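PDB 7CVW: O-methyltransferase family 3 from Niastella koreensis, which transfers a methyl group from S-adenosyl-L-methionine to a hydroxyl of catechol-like compounds in a metal-dependent reaction, making vanillic and iso-vanillic acid equally from protocatechuic acid. Local coordinates for residues Asn29-Ala34 with Thr66-Ser71; Asp120-Leu125 with Leu153-Pro158. One frame throughout, in Å; residues are numbered along the deposited sequence.

Interaction 1 of 2, residues Asn29-Ala34 with Thr66-Ser71; sequences NSLAEA and TLAGYS. With SAH (S-adenosyl-L-homocysteine), chain E.
The hydroxyl of Ser-30 has two hydrogen-bond partners where it lies against Ala-68: its OG is hydrogen-bonded to the carbonyl oxygen of Ala-27, one turn earlier in helix 22-34, and to ND2 of Asn-101 in helix 92-104, and it sits 3.6 Å from CB of Ala-68. The partner loop is the cofactor-binding turn of the Rossmann-like methyltransferase fold, linking strand 60-64 to helix 70-76. Asn-101 ND2 also bonds to the carbonyl oxygen of Ala-68, so a single amide ties the helix hydroxyl to the loop backbone. The loop itself is a type II' turn, closed by Gly-69 N on Thr-66 O at 2.9 Å, and Gly-69 then serves as N-cap of the following helix.

Beside this polar point the contact is apolar. Leu-31 reaches in with one branch: its CD2 lies 3.6 Å from CB of Ala-68 and 3.8 Å from CG of Leu-67, and the two leucine side chains cross at about a right angle. A chi1 of -168° turns CG of Leu-67 away from the backbone nitrogen, and the side chain meets this methyl while also bordering the bound S-adenosyl-L-homocysteine, where its CD1 is 3.6 Å from O3' of the ribose. Leu-67 is thus a layer between helix 22-34 and the ligand.

Ser-71, in the first turn of helix 70-76, holds the amino acid end of the ligand. Ser-71 N donates to the ligand carboxylate O at 3.2 Å, with an N-H...O angle of 161°. Its side chain serves the neighbouring ammonium: Ser-71 OG accepts a bond from the ligand N at 2.9 Å and is itself hydrogen-bonded to OE2 of Glu-63.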
ATOM      1  N   ASN A  29      -1.751  14.079 -21.596  1.00 11.61           N
ATOM      2  CA  ASN A  29      -2.198  15.023 -22.651  1.00 12.77           C
ATOM      3  C   ASN A  29      -2.795  14.252 -23.825  1.00 12.32           C
ATOM      4  O   ASN A  29      -3.761  14.754 -24.463  1.00 11.91           O
ATOM      5  CB  ASN A  29      -1.049  15.942 -23.081  1.00 14.95           C
ATOM      6  CG  ASN A  29      -0.736  16.977 -22.021  1.00 19.69           C
ATOM      7  OD1 ASN A  29      -1.592  17.284 -21.187  1.00 25.73           O
ATOM      8  ND2 ASN A  29       0.487  17.482 -22.011  1.00 23.98           N
ATOM      9  N   SER A  30      -2.314  13.033 -24.075  1.00 11.63           N
ATOM     10  CA  SER A  30      -2.759  12.255 -25.255  1.00 10.96           C
ATOM     11  C   SER A  30      -4.247  11.910 -25.110  1.00 10.80           C
ATOM     12  O   SER A  30      -4.897  11.658 -26.129  1.00 11.35           O
ATOM     13  CB  SER A  30      -1.891  11.032 -25.489  1.00 10.35           C
ATOM     14  OG  SER A  30      -2.154  10.034 -24.513  1.00 10.37           O
ATOM     15  N   LEU A  31      -4.767  11.830 -23.894  1.00 10.34           N
ATOM     16  CA  LEU A  31      -6.156  11.367 -23.661  1.00 10.43           C
ATOM     17  C   LEU A  31      -7.145  12.307 -24.342  1.00 11.67           C
ATOM     18  O   LEU A  31      -7.999  11.839 -25.070  1.00 11.94           O
ATOM     19  CB  LEU A  31      -6.443  11.288 -22.163  1.00  9.90           C
ATOM     20  CG  LEU A  31      -5.677  10.191 -21.438  1.00 10.11           C
ATOM     21  CD1 LEU A  31      -5.814  10.377 -19.944  1.00 10.60           C
ATOM     22  CD2 LEU A  31      -6.144   8.800 -21.854  1.00  9.90           C
ATOM     23  N   ALA A  32      -7.104  13.598 -24.057  1.00 12.10           N
ATOM     24  CA  ALA A  32      -8.132  14.496 -24.622  1.00 12.88           C
ATOM     25  C   ALA A  32      -7.964  14.540 -26.153  1.00 12.95           C
ATOM     26  O   ALA A  32      -8.980  14.463 -26.852  1.00 13.76           O
ATOM     27  CB  ALA A  32      -8.082  15.858 -23.997  1.00 14.19           C
ATOM     28  N   GLU A  33      -6.734  14.612 -26.657  1.00 12.72           N
ATOM     29  CA  GLU A  33      -6.432  14.669 -28.115  1.00 14.90           C
ATOM     30  C   GLU A  33      -7.042  13.438 -28.819  1.00 12.87           C
ATOM     31  O   GLU A  33      -7.514  13.541 -29.976  1.00 12.68           O
ATOM     32  CB  GLU A  33      -4.913  14.786 -28.252  1.00 20.35           C
ATOM     33  CG  GLU A  33      -4.367  14.593 -29.646  1.00 24.84           C
ATOM     34  CD  GLU A  33      -2.856  14.398 -29.736  1.00 30.53           C
ATOM     35  OE1 GLU A  33      -2.233  13.983 -28.729  1.00 34.19           O
ATOM     36  OE2 GLU A  33      -2.306  14.637 -30.831  1.00 36.28           O
ATOM     37  N   ALA A  34      -6.983  12.273 -28.177  1.00 11.24           N
ATOM     38  CA  ALA A  34      -7.418  10.985 -28.759  1.00 10.87           C
ATOM     39  C   ALA A  34      -8.900  10.708 -28.482  1.00 10.55           C
ATOM     40  O   ALA A  34      -9.368   9.672 -28.981  1.00 11.93           O
ATOM     41  CB  ALA A  34      -6.560   9.872 -28.230  1.00 10.54           C
ATOM     42  N   THR A  66      -4.803  -0.882 -20.563  1.00  9.88           N
ATOM     43  CA  THR A  66      -3.658   0.026 -20.795  1.00  9.07           C
ATOM     44  C   THR A  66      -4.096   1.496 -20.835  1.00  8.68           C
ATOM     45  O   THR A  66      -3.368   2.357 -20.281  1.00  8.23           O
ATOM     46  CB  THR A  66      -2.985  -0.358 -22.114  1.00  9.89           C
ATOM     47  OG1 THR A  66      -2.890  -1.778 -22.220  1.00 10.76           O
ATOM     48  CG2 THR A  66      -1.629   0.291 -22.262  1.00  9.99           C
ATOM     49  N   LEU A  67      -5.215   1.757 -21.488  1.00  8.07           N
ATOM     50  CA  LEU A  67      -5.635   3.150 -21.778  1.00  7.99           C
ATOM     51  C   LEU A  67      -4.508   3.829 -22.577  1.00  8.80           C
ATOM     52  O   LEU A  67      -4.229   3.360 -23.631  1.00  9.76           O
ATOM     53  CB  LEU A  67      -6.052   3.904 -20.517  1.00  8.16           C
ATOM     54  CG  LEU A  67      -6.770   5.230 -20.767  1.00  8.00           C
ATOM     55  CD1 LEU A  67      -8.127   5.001 -21.399  1.00  8.29           C
ATOM     56  CD2 LEU A  67      -6.941   5.948 -19.445  1.00  8.10           C
ATOM     57  N   ALA A  68      -3.915   4.901 -22.048  1.00  8.83           N
ATOM     58  CA  ALA A  68      -2.825   5.618 -22.748  1.00  8.71           C
ATOM     59  C   ALA A  68      -1.452   5.178 -22.212  1.00  8.50           C
ATOM     60  O   ALA A  68      -0.451   5.780 -22.582  1.00  8.24           O
ATOM     61  CB  ALA A  68      -3.058   7.104 -22.597  1.00  9.52           C
ATOM     62  N   GLY A  69      -1.403   4.183 -21.332  1.00  7.82           N
ATOM     63  CA  GLY A  69      -0.133   3.652 -20.818  1.00  7.86           C
ATOM     64  C   GLY A  69       0.404   4.429 -19.629  1.00  7.97           C
ATOM     65  O   GLY A  69       1.591   4.257 -19.328  1.00  8.64           O
ATOM     66  N   TYR A  70      -0.408   5.254 -18.964  1.00  7.96           N
ATOM     67  CA  TYR A  70       0.042   6.088 -17.813  1.00  7.67           C
ATOM     68  C   TYR A  70       0.488   5.158 -16.675  1.00  7.89           C
ATOM     69  O   TYR A  70       1.628   5.244 -16.181  1.00  7.69           O
ATOM     70  CB  TYR A  70      -1.044   7.088 -17.422  1.00  7.92           C
ATOM     71  CG  TYR A  70      -0.583   8.046 -16.366  1.00  8.29           C
ATOM     72  CD1 TYR A  70      -0.731   7.712 -15.041  1.00  8.71           C
ATOM     73  CD2 TYR A  70       0.026   9.247 -16.691  1.00  9.02           C
ATOM     74  CE1 TYR A  70      -0.294   8.549 -14.025  1.00  9.18           C
ATOM     75  CE2 TYR A  70       0.478  10.092 -15.687  1.00  9.56           C
ATOM     76  CZ  TYR A  70       0.316   9.742 -14.362  1.00  9.43           C
ATOM     77  OH  TYR A  70       0.808  10.531 -13.373  1.00 10.68           O
ATOM     78  N   SER A  71      -0.384   4.250 -16.235  1.00  7.54           N
ATOM     79  CA  SER A  71      -0.045   3.277 -15.162  1.00  8.06           C
ATOM     80  C   SER A  71       1.120   2.417 -15.648  1.00  8.16           C
ATOM     81  O   SER A  71       1.997   2.092 -14.830  1.00  9.69           O
ATOM     82  CB  SER A  71      -1.202   2.426 -14.738  1.00  7.97           C
ATOM     83  OG  SER A  71      -1.776   1.750 -15.836  1.00  8.81           O
TER
HETATM   84  N   SAH E 303      -4.580   1.279 -16.165  1.00 20.00           N
HETATM   85  CA  SAH E 303      -4.862   2.490 -16.961  1.00 20.00           C
HETATM   86  CB  SAH E 303      -6.376   2.726 -17.075  1.00 20.00           C
HETATM   87  CG  SAH E 303      -7.131   1.609 -17.714  1.00 20.00           C
HETATM   88  SD  SAH E 303      -8.786   2.300 -18.121  1.00 20.00           S
HETATM   89  C   SAH E 303      -4.173   3.655 -16.248  1.00 20.00           C
HETATM   90  O   SAH E 303      -3.520   4.393 -16.893  1.00 20.00           O
HETATM   91  OXT SAH E 303      -4.374   3.734 -15.084  1.00 20.00           O
HETATM   92  C5' SAH E 303      -9.634   0.787 -18.675  1.00 20.00           C
HETATM   93  C4' SAH E 303      -9.090   0.296 -19.988  1.00 20.00           C
HETATM   94  O4' SAH E 303      -9.581  -1.039 -20.158  1.00 20.00           O
HETATM   95  C3' SAH E 303      -9.540   1.065 -21.251  1.00 20.00           C
HETATM   96  O3' SAH E 303      -8.450   1.464 -22.060  1.00 20.00           O
HETATM   97  C2' SAH E 303     -10.434   0.068 -21.992  1.00 20.00           C
HETATM   98  O2' SAH E 303     -10.411   0.207 -23.386  1.00 20.00           O
HETATM   99  C1' SAH E 303      -9.827  -1.239 -21.518  1.00 20.00           C
HETATM  100  N9  SAH E 303     -10.677  -2.397 -21.677  1.00 20.00           N
HETATM  101  C8  SAH E 303     -12.039  -2.446 -21.678  1.00 20.00           C
HETATM  102  N7  SAH E 303     -12.508  -3.645 -21.882  1.00 20.00           N
HETATM  103  C5  SAH E 303     -11.389  -4.439 -22.027  1.00 20.00           C
HETATM  104  C6  SAH E 303     -11.213  -5.818 -22.256  1.00 20.00           C
HETATM  105  N6  SAH E 303     -12.209  -6.664 -22.417  1.00 20.00           N
HETATM  106  N1  SAH E 303      -9.962  -6.273 -22.354  1.00 20.00           N
HETATM  107  C2  SAH E 303      -8.958  -5.409 -22.205  1.00 20.00           C
HETATM  108  N3  SAH E 303      -9.002  -4.104 -22.007  1.00 20.00           N
HETATM  109  C4  SAH E 303     -10.254  -3.674 -21.897  1.00 20.00           C

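Interaction 2 of 2, residues Asp120-Leu125 with Leu153-Pro158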
ATOM      1  N   ASP A 120      -9.856 -13.227 -23.795  1.00 11.18           N
ATOM      2  CA  ASP A 120      -9.336 -14.004 -24.947  1.00 11.82           C
ATOM      3  C   ASP A 120      -7.816 -14.160 -24.792  1.00 11.86           C
ATOM      4  O   ASP A 120      -7.269 -15.220 -25.154  1.00 12.30           O
ATOM      5  CB  ASP A 120      -9.668 -13.322 -26.277  1.00 13.68           C
ATOM      6  CG  ASP A 120     -11.143 -13.295 -26.660  1.00 15.53           C
ATOM      7  OD1 ASP A 120     -11.872 -14.188 -26.207  1.00 18.93           O
ATOM      8  OD2 ASP A 120     -11.550 -12.379 -27.416  1.00 16.96           O
ATOM      9  N   ILE A 121      -7.129 -13.127 -24.321  1.00  9.90           N
ATOM     10  CA  ILE A 121      -5.637 -13.137 -24.278  1.00  9.89           C
ATOM     11  C   ILE A 121      -5.110 -13.896 -23.053  1.00  9.79           C
ATOM     12  O   ILE A 121      -4.042 -14.516 -23.146  1.00 10.28           O
ATOM     13  CB  ILE A 121      -5.076 -11.710 -24.421  1.00 10.18           C
ATOM     14  CG1 ILE A 121      -5.419 -11.135 -25.798  1.00 10.88           C
ATOM     15  CG2 ILE A 121      -3.568 -11.696 -24.171  1.00 10.36           C
ATOM     16  CD1 ILE A 121      -5.209  -9.628 -25.875  1.00 11.32           C
ATOM     17  N   LEU A 122      -5.782 -13.830 -21.918  1.00  9.91           N
ATOM     18  CA  LEU A 122      -5.311 -14.520 -20.694  1.00 10.05           C
ATOM     19  C   LEU A 122      -5.075 -16.001 -20.988  1.00 10.68           C
ATOM     20  O   LEU A 122      -4.006 -16.514 -20.621  1.00 10.28           O
ATOM     21  CB  LEU A 122      -6.303 -14.254 -19.555  1.00  9.92           C
ATOM     22  CG  LEU A 122      -6.156 -12.859 -18.939  1.00 10.44           C
ATOM     23  CD1 LEU A 122      -7.377 -12.458 -18.130  1.00 10.37           C
ATOM     24  CD2 LEU A 122      -4.889 -12.736 -18.100  1.00 10.28           C
ATOM     25  N   PRO A 123      -5.999 -16.747 -21.651  1.00 11.69           N
ATOM     26  CA  PRO A 123      -5.714 -18.153 -21.942  1.00 12.51           C
ATOM     27  C   PRO A 123      -4.562 -18.339 -22.936  1.00 12.08           C
ATOM     28  O   PRO A 123      -3.861 -19.316 -22.866  1.00 13.55           O
ATOM     29  CB  PRO A 123      -7.034 -18.734 -22.468  1.00 12.67           C
ATOM     30  CG  PRO A 123      -7.900 -17.550 -22.811  1.00 14.03           C
ATOM     31  CD  PRO A 123      -7.405 -16.417 -21.924  1.00 12.57           C
ATOM     32  N   GLN A 124      -4.305 -17.355 -23.786  1.00 11.42           N
ATOM     33  CA  GLN A 124      -3.120 -17.382 -24.675  1.00 11.18           C
ATOM     34  C   GLN A 124      -1.856 -17.341 -23.812  1.00 11.87           C
ATOM     35  O   GLN A 124      -0.908 -18.075 -24.104  1.00 11.63           O
ATOM     36  CB  GLN A 124      -3.080 -16.198 -25.647  1.00 11.77           C
ATOM     37  CG  GLN A 124      -4.339 -15.994 -26.477  1.00 11.51           C
ATOM     38  CD  GLN A 124      -4.265 -14.752 -27.329  1.00 10.87           C
ATOM     39  OE1 GLN A 124      -3.372 -13.908 -27.180  1.00 11.64           O
ATOM     40  NE2 GLN A 124      -5.238 -14.621 -28.210  1.00 12.18           N
ATOM     41  N   LEU A 125      -1.813 -16.469 -22.796  1.00 10.85           N
ATOM     42  CA  LEU A 125      -0.612 -16.314 -21.944  1.00 11.34           C
ATOM     43  C   LEU A 125      -0.377 -17.628 -21.192  1.00 11.69           C
ATOM     44  O   LEU A 125       0.799 -18.009 -21.045  1.00 13.60           O
ATOM     45  CB  LEU A 125      -0.839 -15.143 -20.982  1.00 11.28           C
ATOM     46  CG  LEU A 125      -0.880 -13.752 -21.633  1.00 11.40           C
ATOM     47  CD1 LEU A 125      -1.305 -12.677 -20.629  1.00 11.77           C
ATOM     48  CD2 LEU A 125       0.450 -13.374 -22.237  1.00 11.96           C
ATOM     49  N   LEU A 153      -4.359 -15.939 -11.113  1.00 10.33           N
ATOM     50  CA  LEU A 153      -3.784 -16.996 -10.232  1.00 11.23           C
ATOM     51  C   LEU A 153      -3.075 -18.063 -11.073  1.00 12.34           C
ATOM     52  O   LEU A 153      -2.011 -18.554 -10.661  1.00 12.26           O
ATOM     53  CB  LEU A 153      -4.909 -17.602  -9.392  1.00 11.41           C
ATOM     54  CG  LEU A 153      -5.465 -16.682  -8.312  1.00 12.69           C
ATOM     55  CD1 LEU A 153      -6.628 -17.364  -7.593  1.00 13.04           C
ATOM     56  CD2 LEU A 153      -4.398 -16.307  -7.313  1.00 13.07           C
ATOM     57  N   ARG A 154      -3.632 -18.408 -12.226  1.00 12.55           N
ATOM     58  CA  ARG A 154      -3.005 -19.391 -13.147  1.00 14.24           C
ATOM     59  C   ARG A 154      -1.652 -18.859 -13.646  1.00 13.14           C
ATOM     60  O   ARG A 154      -0.837 -19.659 -14.076  1.00 15.36           O
ATOM     61  CB  ARG A 154      -3.959 -19.690 -14.300  1.00 16.87           C
ATOM     62  CG  ARG A 154      -5.104 -20.619 -13.932  1.00 22.30           C
ATOM     63  CD  ARG A 154      -4.792 -22.027 -14.400  1.00 28.41           C
ATOM     64  NE  ARG A 154      -5.573 -22.349 -15.586  1.00 32.39           N
ATOM     65  CZ  ARG A 154      -5.184 -23.155 -16.568  1.00 35.30           C
ATOM     66  NH1 ARG A 154      -3.984 -23.719 -16.552  1.00 35.82           N
ATOM     67  NH2 ARG A 154      -6.002 -23.374 -17.579  1.00 36.43           N
ATOM     68  N   LEU A 155      -1.430 -17.546 -13.635  1.00 11.47           N
ATOM     69  CA  LEU A 155      -0.219 -16.894 -14.180  1.00 10.79           C
ATOM     70  C   LEU A 155       0.662 -16.368 -13.035  1.00 11.26           C
ATOM     71  O   LEU A 155       1.555 -15.557 -13.321  1.00 12.60           O
ATOM     72  CB  LEU A 155      -0.678 -15.767 -15.109  1.00 10.24           C
ATOM     73  CG  LEU A 155      -1.345 -16.259 -16.392  1.00 10.64           C
ATOM     74  CD1 LEU A 155      -2.051 -15.121 -17.097  1.00 11.01           C
ATOM     75  CD2 LEU A 155      -0.309 -16.929 -17.297  1.00 10.90           C
ATOM     76  N   SER A 156       0.455 -16.862 -11.811  1.00 12.13           N
ATOM     77  CA  SER A 156       1.128 -16.358 -10.589  1.00 12.66           C
ATOM     78  C   SER A 156       2.149 -17.378 -10.107  1.00 13.80           C
ATOM     79  O   SER A 156       2.063 -18.552 -10.526  1.00 16.01           O
ATOM     80  CB  SER A 156       0.131 -16.054  -9.491  1.00 13.17           C
ATOM     81  OG  SER A 156      -0.638 -14.893  -9.814  1.00 14.43           O
ATOM     82  N   ARG A 157       3.028 -16.924  -9.222  1.00 14.59           N
ATOM     83  CA  ARG A 157       3.890 -17.795  -8.387  1.00 15.74           C
ATOM     84  C   ARG A 157       3.525 -17.521  -6.936  1.00 15.66           C
ATOM     85  O   ARG A 157       2.910 -16.500  -6.633  1.00 13.07           O
ATOM     86  CB  ARG A 157       5.367 -17.469  -8.630  1.00 17.26           C
ATOM     87  CG  ARG A 157       5.734 -16.017  -8.366  1.00 19.66           C
ATOM     88  CD  ARG A 157       7.208 -15.758  -8.154  1.00 21.30           C
ATOM     89  NE  ARG A 157       7.562 -14.348  -8.054  1.00 22.47           N
ATOM     90  CZ  ARG A 157       7.501 -13.587  -6.966  1.00 22.26           C
ATOM     91  NH1 ARG A 157       7.046 -14.061  -5.817  1.00 22.86           N
ATOM     92  NH2 ARG A 157       7.902 -12.329  -7.024  1.00 22.15           N
ATOM     93  N   PRO A 158       3.933 -18.369  -5.973  1.00 16.22           N
ATOM     94  CA  PRO A 158       3.868 -17.974  -4.568  1.00 15.47           C
ATOM     95  C   PRO A 158       4.562 -16.621  -4.367  1.00 13.74           C
ATOM     96  O   PRO A 158       5.699 -16.463  -4.824  1.00 12.67           O
ATOM     97  CB  PRO A 158       4.604 -19.135  -3.877  1.00 17.06           C
ATOM     98  CG  PRO A 158       4.333 -20.308  -4.788  1.00 17.68           C
ATOM     99  CD  PRO A 158       4.510 -19.716  -6.167  1.00 18.24           C
TER
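Leu-122 and Leu-155 each carry CG anti to the carbonyl carbon (chi1 -77° and -69°), which brings a terminal methyl of each to the interface between helix 118-128 and the turn after helix 145-154. Both helices belong to successive beta-alpha-beta crossovers of the Rossmann-like sheet, the first leading into strand 133-138 and the second from it toward strand 160-165. The meeting is methyl to methyl, Leu-122 CD2 to Leu-155 CD1 at 3.8 Å, with the side chains inclined to one another.

Leu-155 places both its branches against the next turn of the helix. Its CD1 lies 4.1 Å from CB of Leu-125, while CD2 rests on the backbone there, 4.0 Å from the carbonyl carbon of Leu-125. One leucine therefore packs across two residues three apart on the helix, and no hydrogen bond joins the segments. All three leucines also touch Leu-62 of strand 60-64, so the contact sits on the sheet as a buried apolar cluster; Tyr-148 and Trp-151 of helix 145-154 extend it around Leu-122. Pro-123, whose nitrogen has no hydrogen to give to the preceding turn, marks a kink between the two touching helix residues.

Backbone hydrogen bonds with Phe-133 hold Leu-155 beside the start of strand 133-138. Beyond it the chain turns a corner at Pro-158. Arg-157 NE forms a salt bridge with Asp-134, and its NH1 donates to the carbonyl oxygen of Pro-158 at 2.9 Å, with that oxygen close to the guanidinium plane.

Overall arrangement
From the N terminus the chain passes helix 4-17 and reaches helix 22-34, where interaction 1 opens; the loop it closes takes in helix 43-55 and strand 60-64 before the chain returns at residues 66-71. The path then runs on through strands 84-89 and 111-115 to helix 118-128, where interaction 2 opens; it closes after strand 133-138 and helix 145-154. The two loops follow in series, neither nesting nor crossing. Their centres are 26 Å apart and their nearest atoms about 9 Å. Interaction 1 joins an N-terminal helix to the cofactor loop, whereas interaction 2 packs successive crossover connections over the sheet. Strand 60-64 links them, feeding the loop of one and lying beneath the leucines of the other.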